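Local coordinates for protein ANGPTL4 C-terminal chain (PDB 6U1U) that forms the C-terminal fibrinogen-like domain of a protein that mediates inactivation of lipoprotein lipase, thereby regulating triglyceride clearance, and here carries palmitic acid, at residues R85-V91 with L103-H108. Numbering follows the deposited sequence.
With PLM (palmitic acid), chain B.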
loop_
_atom_site.group_PDB
_atom_site.type_symbol
_atom_site.label_atom_id
_atom_site.label_comp_id
_atom_site.label_asym_id
_atom_site.label_seq_id
_atom_site.Cartn_x
_atom_site.Cartn_y
_atom_site.Cartn_z
ATOM N N ARG A 85 -10.274 -6.916 -11.267
ATOM C CA ARG A 85 -11.465 -6.886 -10.429
ATOM C C ARG A 85 -11.489 -5.673 -9.516
ATOM O O ARG A 85 -10.448 -5.190 -9.065
ATOM C CB ARG A 85 -11.535 -8.169 -9.604
ATOM C CG ARG A 85 -11.443 -9.352 -10.523
ATOM C CD ARG A 85 -12.069 -10.545 -9.952
ATOM N NE ARG A 85 -11.094 -11.317 -9.205
ATOM C CZ ARG A 85 -11.430 -12.119 -8.197
ATOM N NH1 ARG A 85 -12.710 -12.225 -7.842
ATOM N NH2 ARG A 85 -10.499 -12.793 -7.543
ATOM N N ASN A 86 -12.697 -5.186 -9.245
ATOM C CA ASN A 86 -12.913 -4.272 -8.125
ATOM C C ASN A 86 -12.485 -4.979 -6.844
ATOM O O ASN A 86 -12.785 -6.160 -6.651
ATOM C CB ASN A 86 -14.395 -3.864 -8.065
ATOM C CG ASN A 86 -14.669 -2.617 -7.213
ATOM O OD1 ASN A 86 -13.770 -1.813 -6.917
ATOM N ND2 ASN A 86 -15.946 -2.441 -6.828
ATOM N N SER A 87 -11.736 -4.275 -5.994
ATOM C CA SER A 87 -11.114 -4.881 -4.826
ATOM C C SER A 87 -11.290 -3.963 -3.632
ATOM O O SER A 87 -11.306 -2.740 -3.773
ATOM C CB SER A 87 -9.607 -5.151 -5.067
ATOM O OG SER A 87 -9.439 -6.039 -6.159
ATOM N N ARG A 88 -11.413 -4.547 -2.438
ATOM C CA ARG A 88 -11.386 -3.749 -1.218
ATOM C C ARG A 88 -9.950 -3.591 -0.747
ATOM O O ARG A 88 -9.230 -4.581 -0.620
ATOM C CB ARG A 88 -12.203 -4.421 -0.099
ATOM C CG ARG A 88 -13.604 -4.836 -0.553
ATOM C CD ARG A 88 -14.436 -5.481 0.582
ATOM N NE ARG A 88 -15.805 -5.661 0.104
ATOM C CZ ARG A 88 -16.222 -6.720 -0.584
ATOM N NH1 ARG A 88 -15.400 -7.752 -0.811
ATOM N NH2 ARG A 88 -17.477 -6.767 -1.023
ATOM N N LEU A 89 -9.540 -2.357 -0.497
ATOM C CA LEU A 89 -8.191 -2.055 0.023
ATOM C C LEU A 89 -8.348 -1.549 1.456
ATOM O O LEU A 89 -8.936 -0.558 1.618
ATOM C CB LEU A 89 -7.526 -0.985 -0.841
ATOM C CG LEU A 89 -6.150 -0.520 -0.392
ATOM C CD1 LEU A 89 -5.202 -1.679 -0.253
ATOM C CD2 LEU A 89 -5.574 0.475 -1.369
ATOM N N ALA A 90 -7.896 -2.309 2.426
ATOM C CA ALA A 90 -7.945 -1.901 3.824
ATOM C C ALA A 90 -6.619 -1.262 4.228
ATOM O O ALA A 90 -5.551 -1.784 3.904
ATOM C CB ALA A 90 -8.235 -3.119 4.715
ATOM N N VAL A 91 -6.688 -0.124 4.922
ATOM C CA VAL A 91 -5.499 0.601 5.337
ATOM C C VAL A 91 -5.611 0.751 6.842
ATOM O O VAL A 91 -6.602 1.305 7.329
ATOM C CB VAL A 91 -5.402 1.971 4.652
ATOM C CG1 VAL A 91 -4.224 2.771 5.235
ATOM C CG2 VAL A 91 -5.225 1.798 3.120
ATOM N N LEU A 103 -9.299 2.041 7.856
ATOM C CA LEU A 103 -9.910 2.596 6.659
ATOM C C LEU A 103 -10.103 1.497 5.628
ATOM O O LEU A 103 -9.352 0.526 5.595
ATOM C CB LEU A 103 -9.031 3.692 6.040
ATOM C CG LEU A 103 -8.490 4.685 7.065
ATOM C CD1 LEU A 103 -7.555 5.687 6.419
ATOM C CD2 LEU A 103 -9.680 5.395 7.739
ATOM N N GLN A 104 -11.110 1.664 4.772
ATOM C CA GLN A 104 -11.312 0.729 3.675
ATOM C C GLN A 104 -11.804 1.512 2.477
ATOM O O GLN A 104 -12.682 2.363 2.628
ATOM C CB GLN A 104 -12.338 -0.354 4.056
ATOM C CG GLN A 104 -12.326 -1.582 3.216
ATOM C CD GLN A 104 -13.202 -2.696 3.829
ATOM O OE1 GLN A 104 -14.082 -3.222 3.173
ATOM N NE2 GLN A 104 -12.939 -3.044 5.066
ATOM N N PHE A 105 -11.295 1.174 1.311
ATOM C CA PHE A 105 -11.681 1.860 0.061
ATOM C C PHE A 105 -11.836 0.829 -1.046
ATOM O O PHE A 105 -11.077 -0.098 -1.075
ATOM C CB PHE A 105 -10.570 2.805 -0.403
ATOM C CG PHE A 105 -10.105 3.786 0.631
ATOM C CD1 PHE A 105 -10.771 4.967 0.831
ATOM C CD2 PHE A 105 -9.018 3.513 1.421
ATOM C CE1 PHE A 105 -10.361 5.864 1.789
ATOM C CE2 PHE A 105 -8.615 4.399 2.388
ATOM C CZ PHE A 105 -9.282 5.572 2.567
ATOM N N SER A 106 -12.771 1.054 -1.947
ATOM C CA SER A 106 -12.887 0.196 -3.119
ATOM C C SER A 106 -11.960 0.747 -4.197
ATOM O O SER A 106 -11.975 1.940 -4.446
ATOM C CB SER A 106 -14.327 0.164 -3.635
ATOM O OG SER A 106 -15.140 -0.471 -2.663
ATOM N N VAL A 107 -11.111 -0.100 -4.771
ATOM C CA VAL A 107 -10.151 0.333 -5.793
ATOM C C VAL A 107 -10.117 -0.669 -6.937
ATOM O O VAL A 107 -10.521 -1.826 -6.796
ATOM C CB VAL A 107 -8.707 0.492 -5.226
ATOM C CG1 VAL A 107 -8.714 1.410 -4.007
ATOM C CG2 VAL A 107 -8.121 -0.886 -4.830
ATOM N N HIS A 108 -9.580 -0.217 -8.078
ATOM C CA HIS A 108 -8.994 -1.107 -9.065
ATOM C C HIS A 108 -7.494 -0.854 -9.123
ATOM O O HIS A 108 -7.018 0.245 -8.805
ATOM C CB HIS A 108 -9.610 -0.886 -10.465
ATOM C CG HIS A 108 -11.032 -1.341 -10.573
ATOM N ND1 HIS A 108 -12.092 -0.611 -10.080
ATOM C CD2 HIS A 108 -11.570 -2.454 -11.131
ATOM C CE1 HIS A 108 -13.225 -1.252 -10.335
ATOM N NE2 HIS A 108 -12.934 -2.382 -10.956
HETATM C C1 PLM B . -3.807 15.909 -0.781
HETATM O O1 PLM B . -2.607 16.264 -0.747
HETATM O O2 PLM B . -4.571 15.995 0.189
HETATM C C2 PLM B . -4.377 15.416 -2.105
HETATM C C3 PLM B . -5.460 14.379 -2.110
HETATM C C4 PLM B . -5.341 13.439 -3.299
HETATM C C5 PLM B . -5.939 12.070 -3.119
HETATM C C6 PLM B . -5.297 10.974 -3.950
HETATM C C7 PLM B . -5.389 9.600 -3.340
HETATM C C8 PLM B . -4.359 8.591 -3.782
HETATM C C9 PLM B . -3.186 8.518 -2.870
HETATM C CA PLM B . -2.774 7.164 -2.466
HETATM C CB PLM B . -3.707 6.437 -1.580
HETATM C CC PLM B . -3.423 4.989 -1.554
HETATM C CD PLM B . -4.046 4.249 -0.452
HETATM C CE PLM B . -5.469 4.604 -0.261
HETATM C CF PLM B . -6.459 3.640 -0.787
HETATM C CG PLM B . -7.233 4.182 -1.941
#
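Segments 87-91 and 103-108, parts of the two strands of a beta hairpin in the fibrinogen-like domain, run antiparallel with axes 4.6 Å apart at closest approach. CA of Asn86 sits over the face of the His108 ring, a CH-pi contact 3.7 Å from its centroid. Ser87 forms a hydrogen-bonded pair with Val107: its N gives to Val107 O and its O takes from Val107 N, both 2.8 Å, while its OG bonds back to Arg85 O at 3.2 Å. Arg88 faces Ser106 in a non-hydrogen-bonded pair; its CD comes 3.5 Å from Gln104 OE1. Leu89 pairs with Phe105 through two more backbone bonds, and its CB touches Val107 CG2 at 4.0 Å. Ala90 faces Gln104, again non-hydrogen-bonded. Val91 and Leu103 close a third hydrogen-bonded pair, and strand 208-215 flanks 87-91 on its other edge. Chemistry thus divides the hairpin: one face carries Arg88 and Gln104, whereas the other, mainly apolar, lies against the end of the palmitic acid chain, whose CF is 3.3 Å from Leu89 CD2 and 3.4 Å from Phe105 CD2.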